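Local coordinates for protein BauA (Acinetobacter baumannii, PDB 6HCP) that probably takes up iron across the bacterial outer membrane as a TonB-dependent receptor for the ferric siderophore preacinetobactin, at residues G120-Y128 with F341-D349; N237-L248 with K286-D297. All coordinates share one frame; numbering follows the deposited sequence. Where two conformers were deposited one is given.

In the fold
The two contacts are neighbours, one within the barrel wall of a TonB-dependent receptor and one between wall and plug, their centres about 12 Å apart. Contact 2 pairs adjacent barrel strands 238-252 and 282-297, while contact 1 sets the plug segment 120-128, which carries the short strand 121-122, against strand 331-358; strand 302-318 runs between strands 282-297 and 331-358. Along the chain the plug segment comes first, then both strands of contact 2, and lastly 341-349. The contacts meet directly: Y245 OH lies 2.6 Å from I124 O and D287 OD1 lies 3.0 Å from F127 N, both probable hydrogen bonds. One plug segment is thus held by several strands of the enclosing barrel.

Contact 1: residues G120-Y128 with F341-D349; sequences GLFGITPFY and FDVDKKSAD. With EDO (1,2-ethanediol), chain G; EDO (1,2-ethanediol), chain L.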
loop_
_atom_site.group_PDB
_atom_site.type_symbol
_atom_site.label_atom_id
_atom_site.label_comp_id
_atom_site.label_asym_id
_atom_site.label_seq_id
_atom_site.Cartn_x
_atom_site.Cartn_y
_atom_site.Cartn_z
ATOM N N GLY A 120 -29.879 24.233 17.736
ATOM C CA GLY A 120 -30.722 23.889 18.885
ATOM C C GLY A 120 -32.120 23.408 18.502
ATOM O O GLY A 120 -32.873 22.993 19.386
ATOM N N LEU A 121 -32.486 23.489 17.220
ATOM C CA LEU A 121 -33.834 23.151 16.734
ATOM C C LEU A 121 -33.836 21.787 16.029
ATOM O O LEU A 121 -33.073 21.575 15.082
ATOM C CB LEU A 121 -34.304 24.245 15.766
ATOM C CG LEU A 121 -35.785 24.216 15.387
ATOM C CD1 LEU A 121 -36.675 24.476 16.605
ATOM C CD2 LEU A 121 -36.093 25.228 14.292
ATOM N N PHE A 122 -34.793 20.933 16.399
ATOM C CA PHE A 122 -34.928 19.598 15.831
ATOM C C PHE A 122 -35.852 19.644 14.601
ATOM O O PHE A 122 -36.591 20.611 14.396
ATOM C CB PHE A 122 -35.398 18.647 16.933
ATOM C CG PHE A 122 -34.420 18.501 18.069
ATOM C CD1 PHE A 122 -34.432 19.379 19.144
ATOM C CD2 PHE A 122 -33.425 17.539 18.024
ATOM C CE1 PHE A 122 -33.483 19.296 20.150
ATOM C CE2 PHE A 122 -32.478 17.451 19.036
ATOM C CZ PHE A 122 -32.529 18.301 20.117
ATOM N N GLY A 123 -35.706 18.654 13.718
ATOM C CA GLY A 123 -36.557 18.490 12.549
ATOM C C GLY A 123 -36.141 19.305 11.325
ATOM O O GLY A 123 -36.957 19.446 10.382
ATOM N N ILE A 124 -34.902 19.827 11.301
ATOM C CA ILE A 124 -34.429 20.703 10.206
ATOM C C ILE A 124 -33.356 20.011 9.340
ATOM O O ILE A 124 -33.252 20.267 8.125
ATOM C CB ILE A 124 -33.882 22.026 10.767
ATOM C CG1 ILE A 124 -34.850 22.665 11.765
ATOM C CG2 ILE A 124 -33.509 22.974 9.642
ATOM C CD1 ILE A 124 -36.224 22.896 11.174
ATOM N N THR A 125 -32.471 19.268 10.000
ATOM C CA THR A 125 -31.279 18.654 9.388
ATOM C C THR A 125 -31.659 17.571 8.389
ATOM O O THR A 125 -32.745 16.988 8.435
ATOM C CB THR A 125 -30.355 18.092 10.481
ATOM O OG1 THR A 125 -31.147 17.343 11.402
ATOM C CG2 THR A 125 -29.598 19.164 11.227
ATOM N N PRO A 126 -30.738 17.199 7.472
ATOM C CA PRO A 126 -30.996 16.098 6.547
ATOM C C PRO A 126 -31.352 14.800 7.281
ATOM O O PRO A 126 -30.844 14.551 8.361
ATOM C CB PRO A 126 -29.678 15.998 5.765
ATOM C CG PRO A 126 -29.149 17.406 5.798
ATOM C CD PRO A 126 -29.469 17.891 7.195
ATOM N N PHE A 127 -32.240 14.012 6.681
ATOM C CA PHE A 127 -32.886 12.895 7.372
ATOM C C PHE A 127 -31.884 11.783 7.728
ATOM O O PHE A 127 -31.924 11.259 8.818
ATOM C CB PHE A 127 -33.995 12.333 6.491
ATOM C CG PHE A 127 -35.039 11.527 7.218
ATOM C CD1 PHE A 127 -36.032 12.151 7.957
ATOM C CD2 PHE A 127 -35.086 10.146 7.100
ATOM C CE1 PHE A 127 -37.059 11.408 8.530
ATOM C CE2 PHE A 127 -36.088 9.405 7.704
ATOM C CZ PHE A 127 -37.073 10.039 8.432
ATOM N N TYR A 128 -30.984 11.431 6.800
ATOM C CA TYR A 128 -30.188 10.202 6.937
ATOM C C TYR A 128 -28.675 10.453 6.823
ATOM O O TYR A 128 -27.891 9.633 7.303
ATOM C CB TYR A 128 -30.597 9.177 5.884
ATOM C CG TYR A 128 -31.804 8.341 6.196
ATOM C CD1 TYR A 128 -32.158 8.006 7.496
ATOM C CD2 TYR A 128 -32.636 7.925 5.173
ATOM C CE1 TYR A 128 -33.237 7.177 7.757
ATOM C CE2 TYR A 128 -33.685 7.053 5.406
ATOM C CZ TYR A 128 -34.023 6.729 6.706
ATOM O OH TYR A 128 -35.092 5.921 6.912
ATOM N N PHE A 341 -40.251 7.454 0.441
ATOM C CA PHE A 341 -41.120 8.218 1.324
ATOM C C PHE A 341 -40.800 9.702 1.175
ATOM O O PHE A 341 -39.690 10.115 0.810
ATOM C CB PHE A 341 -41.049 7.685 2.761
ATOM C CG PHE A 341 -39.715 7.847 3.453
ATOM C CD1 PHE A 341 -39.343 9.052 4.026
ATOM C CD2 PHE A 341 -38.840 6.778 3.529
ATOM C CE1 PHE A 341 -38.107 9.197 4.650
ATOM C CE2 PHE A 341 -37.620 6.909 4.172
ATOM C CZ PHE A 341 -37.254 8.113 4.725
ATOM N N ASP A 342 -41.845 10.507 1.373
ATOM C CA ASP A 342 -41.763 11.952 1.377
ATOM C C ASP A 342 -42.268 12.430 2.735
ATOM O O ASP A 342 -43.330 11.970 3.175
ATOM C CB ASP A 342 -42.640 12.580 0.284
ATOM C CG ASP A 342 -42.283 12.153 -1.137
ATOM O OD1 ASP A 342 -41.093 11.907 -1.392
ATOM O OD2 ASP A 342 -43.221 11.899 -1.921
ATOM N N VAL A 343 -41.533 13.329 3.375
ATOM C CA VAL A 343 -41.956 13.821 4.688
ATOM C C VAL A 343 -41.769 15.340 4.754
ATOM O O VAL A 343 -40.753 15.908 4.291
ATOM C CB VAL A 343 -41.284 13.042 5.833
ATOM C CG1 VAL A 343 -39.833 12.751 5.578
ATOM C CG2 VAL A 343 -41.477 13.671 7.207
ATOM N N ASP A 344 -42.825 16.007 5.230
ATOM C CA ASP A 344 -42.851 17.445 5.464
ATOM C C ASP A 344 -42.882 17.696 6.976
ATOM O O ASP A 344 -43.772 17.194 7.673
ATOM C CB ASP A 344 -44.080 18.085 4.811
ATOM C CG ASP A 344 -44.032 18.115 3.291
ATOM O OD1 ASP A 344 -42.926 18.169 2.741
ATOM O OD2 ASP A 344 -45.105 18.093 2.673
ATOM N N LYS A 345 -41.916 18.485 7.456
ATOM C CA LYS A 345 -41.686 18.699 8.868
ATOM C C LYS A 345 -41.844 20.191 9.178
ATOM O O LYS A 345 -41.390 21.035 8.413
ATOM C CB LYS A 345 -40.271 18.242 9.240
ATOM C CG LYS A 345 -40.017 16.744 9.184
ATOM C CD LYS A 345 -38.542 16.350 9.037
ATOM C CE LYS A 345 -38.195 16.094 7.579
ATOM N NZ LYS A 345 -36.793 16.431 7.254
ATOM N N LYS A 346 -42.331 20.482 10.388
ATOM C CA LYS A 346 -42.323 21.821 10.958
ATOM C C LYS A 346 -41.981 21.739 12.441
ATOM O O LYS A 346 -42.382 20.796 13.114
ATOM C CB LYS A 346 -43.705 22.472 10.808
ATOM C CG LYS A 346 -44.162 22.705 9.374
ATOM C CD LYS A 346 -45.563 23.316 9.295
ATOM C CE LYS A 346 -46.299 22.992 8.010
ATOM N NZ LYS A 346 -45.465 23.269 6.818
ATOM N N SER A 347 -41.275 22.742 12.953
ATOM C CA SER A 347 -40.832 22.690 14.316
ATOM C C SER A 347 -40.672 24.105 14.875
ATOM O O SER A 347 -40.408 25.073 14.163
ATOM C CB SER A 347 -39.551 21.885 14.456
ATOM O OG SER A 347 -38.564 22.432 13.634
ATOM N N ALA A 348 -40.798 24.203 16.191
ATOM C CA ALA A 348 -40.728 25.498 16.853
ATOM C C ALA A 348 -40.252 25.302 18.280
ATOM O O ALA A 348 -40.527 24.268 18.903
ATOM C CB ALA A 348 -42.085 26.177 16.792
ATOM N N ASP A 349 -39.632 26.354 18.812
ATOM C CA ASP A 349 -39.129 26.400 20.166
ATOM C C ASP A 349 -39.059 27.876 20.557
ATOM O O ASP A 349 -38.373 28.655 19.864
ATOM C CB ASP A 349 -37.750 25.741 20.242
ATOM C CG ASP A 349 -37.079 25.777 21.604
ATOM O OD1 ASP A 349 -37.658 26.364 22.544
ATOM O OD2 ASP A 349 -35.973 25.200 21.719
HETATM C C1 EDO G . -38.220 21.688 18.460
HETATM O O1 EDO G . -36.785 21.505 18.473
HETATM C C2 EDO G . -38.928 20.445 17.940
HETATM O O2 EDO G . -38.974 19.417 18.945
HETATM C C1 EDO L . -45.864 14.439 1.261
HETATM O O1 EDO L . -45.487 15.817 1.244
HETATM C C2 EDO L . -46.029 14.029 2.713
HETATM O O2 EDO L . -46.822 14.986 3.424
HETATM O O HOH W 1 -35.461 23.038 20.267
HETATM O O HOH W 2 -39.191 21.122 11.125
HETATM O O HOH W 3 -34.918 15.342 9.075
#
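F341 points its ring at F127 and Y128. Its CZ comes 3.5 Å from F127 CE2 and its CE1 lies over one face of the F127 ring, the two ring planes inclined at 59°, while the same CZ also meets Y128 CE2 and OH. F127 reaches this place with CG anti to its backbone N (chi1 -160°), and V343 CG1 touches the same ring obliquely at CE1. K345 passes the G123 carbonyl with its CB and CD, then bends at chi3 and chi4 to bring NZ near the edge of the F127 ring. There a water accepts from K345 NZ at 2.8 Å and donates to T125 O, and the ammonium also bonds S311 and T313 of the adjoining strand 302-318. S347 makes the direct polar link: its OG donates to F122 O at 2.8 Å, nearly along the C=O axis, and accepts from a water that also donates to G123 O. Around that hydroxyl, I124 CD1 approaches OG to 3.4 Å and L121 CG to 3.7 Å. D349 CB touches L121 CD1, and a water donates to both D349 OD2 and G120 O; D349 OD1 is bonded by Y305 OH and N368 ND2. Together the aromatic packing, the S347 bond and the three water bridges tie this plug segment to the inner wall, in the plug-in-barrel fold of TonB-dependent receptors.

Contact 2: residues N237-L248 with K286-D297; sequences NARVFVDAYDAL and KDKGAMIRGEYD. With C8E ((hydroxyethyloxy)tri(ethyloxy)octane), chain B; EDO (1,2-ethanediol), chain V.
Residues 238-248 and 286-297 run antiparallel, their axes 4.6 Å apart at closest approach, paired without a break from A238-Y296 to L248-K286, hydrogen-bonded and non-hydrogen-bonded pairs alternating, as neighbouring strands of the transmembrane beta-barrel. On the face bearing V240, V242 and I292, the isoleucine lays CG1 3.8 Å from V242 CG2 and sends CD1 on to V240 CG1; farther along, A244 CB meets A290 CB. Y245, R293 and D243 lie on the other face, toward the plug. The Y245 ring packs directly on the bare glycine backbone, with G289 N 3.6 Å above the ring plane and offset toward the rim. Its phenol ends at the plug, and D287 OD1 also takes a hydrogen bond from T313 OG1. R293 lays its guanidinium flat on F241 (planes 16° apart), NH2 3.5 Å from F241 CG, an off-centre cation-pi contact. A water accepts from R293 NE and donates to D243 OD2, while Y167 OH bonds both R293 NH2 and D243 OD2. Beyond this pair, R239, bent at chi3 (-65°), forms a salt-bridge network with both acids: NE and NH1 share E295 OE1, each at 3.0 Å, and the two terminal nitrogens grip D297 end-on, R239 NH1 to D297 OD1 at 2.8 Å and R239 NH2 to D297 OD2 at 2.9 Å.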
loop_
_atom_site.group_PDB
_atom_site.type_symbol
_atom_site.label_atom_id
_atom_site.label_comp_id
_atom_site.label_asym_id
_atom_site.label_seq_id
_atom_site.Cartn_x
_atom_site.Cartn_y
_atom_site.Cartn_z
ATOM N N ASN A 237 -30.740 45.554 20.907
ATOM C CA ASN A 237 -31.416 44.764 21.940
ATOM C C ASN A 237 -32.120 43.545 21.325
ATOM O O ASN A 237 -32.908 42.889 21.987
ATOM C CB ASN A 237 -32.429 45.616 22.706
ATOM C CG ASN A 237 -31.757 46.712 23.501
ATOM O OD1 ASN A 237 -32.054 47.887 23.304
ATOM N ND2 ASN A 237 -30.737 46.349 24.263
ATOM N N ALA A 238 -31.871 43.284 20.041
ATOM C CA ALA A 238 -32.537 42.220 19.315
ATOM C C ALA A 238 -31.570 41.642 18.271
ATOM O O ALA A 238 -30.658 42.341 17.797
ATOM C CB ALA A 238 -33.803 42.740 18.679
ATOM N N ARG A 239 -31.795 40.376 17.904
ATOM C CA ARG A 239 -30.954 39.649 16.927
ATOM C C ARG A 239 -31.839 38.661 16.164
ATOM O O ARG A 239 -32.785 38.102 16.730
ATOM C CB ARG A 239 -29.832 38.909 17.654
ATOM C CG ARG A 239 -28.870 39.818 18.397
ATOM C CD ARG A 239 -28.066 39.062 19.431
ATOM N NE ARG A 239 -28.918 38.554 20.482
ATOM C CZ ARG A 239 -29.378 39.279 21.494
ATOM N NH1 ARG A 239 -30.084 38.695 22.444
ATOM N NH2 ARG A 239 -29.092 40.567 21.579
ATOM N N VAL A 240 -31.575 38.503 14.865
ATOM C CA VAL A 240 -32.278 37.525 14.035
ATOM C C VAL A 240 -31.247 36.723 13.232
ATOM O O VAL A 240 -30.271 37.284 12.747
ATOM C CB VAL A 240 -33.293 38.182 13.095
ATOM C CG1 VAL A 240 -33.943 37.164 12.180
ATOM C CG2 VAL A 240 -34.342 38.955 13.886
ATOM N N PHE A 241 -31.450 35.401 13.179
ATOM C CA PHE A 241 -30.595 34.463 12.421
ATOM C C PHE A 241 -31.490 33.618 11.518
ATOM O O PHE A 241 -32.455 33.042 11.981
ATOM C CB PHE A 241 -29.829 33.534 13.367
ATOM C CG PHE A 241 -28.966 34.225 14.380
ATOM C CD1 PHE A 241 -27.649 34.525 14.098
ATOM C CD2 PHE A 241 -29.459 34.542 15.632
ATOM C CE1 PHE A 241 -26.842 35.126 15.047
ATOM C CE2 PHE A 241 -28.642 35.122 16.587
ATOM C CZ PHE A 241 -27.359 35.474 16.266
ATOM N N VAL A 242 -31.183 33.583 10.220
ATOM C CA VAL A 242 -31.912 32.782 9.279
ATOM C C VAL A 242 -30.930 31.821 8.603
ATOM O O VAL A 242 -29.826 32.221 8.221
ATOM C CB VAL A 242 -32.638 33.657 8.247
ATOM C CG1 VAL A 242 -33.307 32.826 7.169
ATOM C CG2 VAL A 242 -33.638 34.591 8.906
ATOM N N ASP A 243 -31.355 30.571 8.442
ATOM C CA ASP A 243 -30.567 29.535 7.764
ATOM C C ASP A 243 -31.469 28.802 6.776
ATOM O O ASP A 243 -32.642 28.535 7.049
ATOM C CB ASP A 243 -29.965 28.572 8.795
ATOM C CG ASP A 243 -29.001 29.237 9.749
ATOM O OD1 ASP A 243 -27.809 29.378 9.382
ATOM O OD2 ASP A 243 -29.442 29.634 10.853
ATOM N N ALA A 244 -30.920 28.472 5.611
ATOM C CA ALA A 244 -31.617 27.638 4.657
ATOM C C ALA A 244 -30.604 26.790 3.883
ATOM O O ALA A 244 -29.491 27.240 3.624
ATOM C CB ALA A 244 -32.433 28.478 3.711
ATOM N N TYR A 245 -31.035 25.604 3.451
ATOM C CA TYR A 245 -30.162 24.761 2.660
ATOM C C TYR A 245 -30.988 23.865 1.755
ATOM O O TYR A 245 -32.168 23.574 2.011
ATOM C CB TYR A 245 -29.242 23.961 3.579
ATOM C CG TYR A 245 -29.927 22.786 4.226
ATOM C CD1 TYR A 245 -30.055 21.587 3.556
ATOM C CD2 TYR A 245 -30.587 22.929 5.431
ATOM C CE1 TYR A 245 -30.781 20.532 4.087
ATOM C CE2 TYR A 245 -31.287 21.874 5.995
ATOM C CZ TYR A 245 -31.386 20.670 5.322
ATOM O OH TYR A 245 -32.116 19.635 5.840
ATOM N N ASP A 246 -30.318 23.379 0.707
ATOM C CA ASP A 246 -30.853 22.420 -0.213
ATOM C C ASP A 246 -29.745 21.390 -0.458
ATOM O O ASP A 246 -28.611 21.785 -0.803
ATOM C CB ASP A 246 -31.270 23.134 -1.503
ATOM C CG ASP A 246 -31.931 22.280 -2.570
ATOM O OD1 ASP A 246 -32.126 21.070 -2.360
ATOM O OD2 ASP A 246 -32.219 22.839 -3.638
ATOM N N ALA A 247 -30.042 20.114 -0.177
ATOM C CA ALA A 247 -28.999 19.052 -0.183
ATOM C C ALA A 247 -29.478 17.862 -1.003
ATOM O O ALA A 247 -30.666 17.555 -1.070
ATOM C CB ALA A 247 -28.635 18.638 1.230
ATOM N N LEU A 248 -28.498 17.138 -1.558
ATOM C CA LEU A 248 -28.721 15.887 -2.242
ATOM C C LEU A 248 -27.633 14.906 -1.786
ATOM O O LEU A 248 -26.479 15.309 -1.636
ATOM C CB LEU A 248 -28.629 16.107 -3.755
ATOM C CG LEU A 248 -28.492 14.837 -4.588
ATOM C CD1 LEU A 248 -29.829 14.129 -4.704
ATOM C CD2 LEU A 248 -27.944 15.141 -5.975
ATOM N N LYS A 286 -33.150 13.700 -0.981
ATOM C CA LYS A 286 -33.152 15.135 -1.129
ATOM C C LYS A 286 -33.722 15.746 0.151
ATOM O O LYS A 286 -34.809 15.373 0.561
ATOM C CB LYS A 286 -34.016 15.544 -2.327
ATOM C CG LYS A 286 -33.500 15.114 -3.696
ATOM C CD LYS A 286 -34.410 15.565 -4.837
ATOM C CE LYS A 286 -33.958 15.045 -6.186
ATOM N NZ LYS A 286 -34.994 15.235 -7.229
ATOM N N ASP A 287 -32.983 16.679 0.739
ATOM C CA ASP A 287 -33.372 17.366 1.939
ATOM C C ASP A 287 -33.316 18.869 1.677
ATOM O O ASP A 287 -32.347 19.376 1.116
ATOM C CB ASP A 287 -32.458 17.022 3.110
ATOM C CG ASP A 287 -32.620 15.588 3.588
ATOM O OD1 ASP A 287 -33.558 15.327 4.383
ATOM O OD2 ASP A 287 -31.844 14.730 3.121
ATOM N N LYS A 288 -34.361 19.570 2.115
ATOM C CA LYS A 288 -34.401 21.030 2.053
ATOM C C LYS A 288 -34.894 21.535 3.402
ATOM O O LYS A 288 -35.851 20.975 3.947
ATOM C CB LYS A 288 -35.348 21.502 0.945
ATOM C CG LYS A 288 -35.023 20.988 -0.448
ATOM C CD LYS A 288 -35.965 21.486 -1.536
ATOM C CE LYS A 288 -35.728 20.767 -2.848
ATOM N NZ LYS A 288 -36.567 21.318 -3.935
ATOM N N GLY A 289 -34.208 22.526 3.962
ATOM C CA GLY A 289 -34.584 23.042 5.284
ATOM C C GLY A 289 -34.419 24.543 5.386
ATOM O O GLY A 289 -33.584 25.131 4.724
ATOM N N ALA A 290 -35.094 25.137 6.372
ATOM C CA ALA A 290 -34.979 26.564 6.641
ATOM C C ALA A 290 -35.452 26.821 8.068
ATOM O O ALA A 290 -36.332 26.107 8.570
ATOM C CB ALA A 290 -35.795 27.356 5.645
ATOM N N MET A 291 -34.744 27.707 8.764
ATOM C CA MET A 291 -35.141 28.073 10.113
ATOM C C MET A 291 -34.817 29.540 10.387
ATOM O O MET A 291 -33.980 30.150 9.724
ATOM C CB MET A 291 -34.453 27.216 11.169
ATOM C CG MET A 291 -32.945 27.306 11.148
ATOM S SD MET A 291 -32.226 26.242 12.426
ATOM C CE MET A 291 -32.706 27.076 13.936
ATOM N N ILE A 292 -35.563 30.099 11.340
ATOM C CA ILE A 292 -35.343 31.450 11.793
ATOM C C ILE A 292 -35.375 31.449 13.309
ATOM O O ILE A 292 -36.207 30.767 13.931
ATOM C CB ILE A 292 -36.382 32.422 11.200
ATOM C CG1 ILE A 292 -36.117 33.861 11.655
ATOM C CG2 ILE A 292 -37.793 31.977 11.538
ATOM C CD1 ILE A 292 -36.885 34.885 10.853
ATOM N N ARG A 293 -34.456 32.214 13.881
ATOM C CA ARG A 293 -34.348 32.412 15.292
ATOM C C ARG A 293 -34.330 33.915 15.572
ATOM O O ARG A 293 -33.621 34.664 14.912
ATOM C CB ARG A 293 -33.050 31.818 15.849
ATOM C CG ARG A 293 -32.948 30.302 15.762
ATOM C CD ARG A 293 -31.611 29.793 16.279
ATOM N NE ARG A 293 -30.479 30.167 15.437
ATOM C CZ ARG A 293 -29.304 30.581 15.915
ATOM N NH1 ARG A 293 -29.131 30.708 17.221
ATOM N NH2 ARG A 293 -28.296 30.816 15.095
ATOM N N GLY A 294 -35.114 34.329 16.563
ATOM C CA GLY A 294 -35.158 35.726 17.013
ATOM C C GLY A 294 -34.952 35.805 18.505
ATOM O O GLY A 294 -35.349 34.903 19.230
ATOM N N GLU A 295 -34.200 36.816 18.940
ATOM C CA GLU A 295 -33.990 37.084 20.358
ATOM C C GLU A 295 -34.300 38.561 20.642
ATOM O O GLU A 295 -34.038 39.433 19.810
ATOM C CB GLU A 295 -32.555 36.761 20.761
ATOM C CG GLU A 295 -32.143 35.330 20.476
ATOM C CD GLU A 295 -30.692 35.014 20.796
ATOM O OE1 GLU A 295 -29.976 35.915 21.280
ATOM O OE2 GLU A 295 -30.267 33.889 20.482
ATOM N N TYR A 296 -34.856 38.820 21.824
ATOM C CA TYR A 296 -35.180 40.185 22.270
ATOM C C TYR A 296 -34.812 40.335 23.743
ATOM O O TYR A 296 -35.303 39.595 24.600
ATOM C CB TYR A 296 -36.652 40.524 22.024
ATOM C CG TYR A 296 -36.979 41.973 22.279
ATOM C CD1 TYR A 296 -36.629 42.953 21.369
ATOM C CD2 TYR A 296 -37.408 42.385 23.527
ATOM C CE1 TYR A 296 -36.791 44.300 21.654
ATOM C CE2 TYR A 296 -37.633 43.721 23.811
ATOM C CZ TYR A 296 -37.308 44.683 22.876
ATOM O OH TYR A 296 -37.521 46.001 23.158
ATOM N N ASP A 297 -33.892 41.262 24.019
ATOM C CA ASP A 297 -33.453 41.549 25.376
ATOM C C ASP A 297 -34.348 42.643 25.973
ATOM O O ASP A 297 -34.291 43.780 25.532
ATOM C CB ASP A 297 -32.006 42.042 25.403
ATOM C CG ASP A 297 -31.025 41.108 24.721
ATOM O OD1 ASP A 297 -31.295 39.887 24.702
ATOM O OD2 ASP A 297 -30.050 41.614 24.154
HETATM C C1 C8E B . -29.781 19.825 -5.588
HETATM C C2 C8E B . -29.061 20.199 -4.310
HETATM C C3 C8E B . -28.417 21.585 -4.351
HETATM C C4 C8E B . -27.482 21.763 -5.546
HETATM C C5 C8E B . -26.584 22.990 -5.384
HETATM C C6 C8E B . -25.278 22.826 -6.153
HETATM C C7 C8E B . -24.270 23.919 -5.820
HETATM C C8 C8E B . -23.008 23.762 -6.667
HETATM O O9 C8E B . -21.869 24.310 -5.991
HETATM C C10 C8E B . -20.640 24.146 -6.697
HETATM C C11 C8E B . -19.614 25.098 -6.122
HETATM O O12 C8E B . -18.323 24.514 -6.228
HETATM C C1 EDO V . -32.034 30.451 21.062
HETATM O O1 EDO V . -31.821 31.798 21.490
HETATM C C2 EDO V . -32.156 30.484 19.551
HETATM O O2 EDO V . -31.657 31.760 19.121
HETATM O O HOH W 4 -29.070 44.093 24.675
HETATM O O HOH W 5 -31.400 30.288 12.613
HETATM O O HOH W 6 -34.601 17.507 6.060
#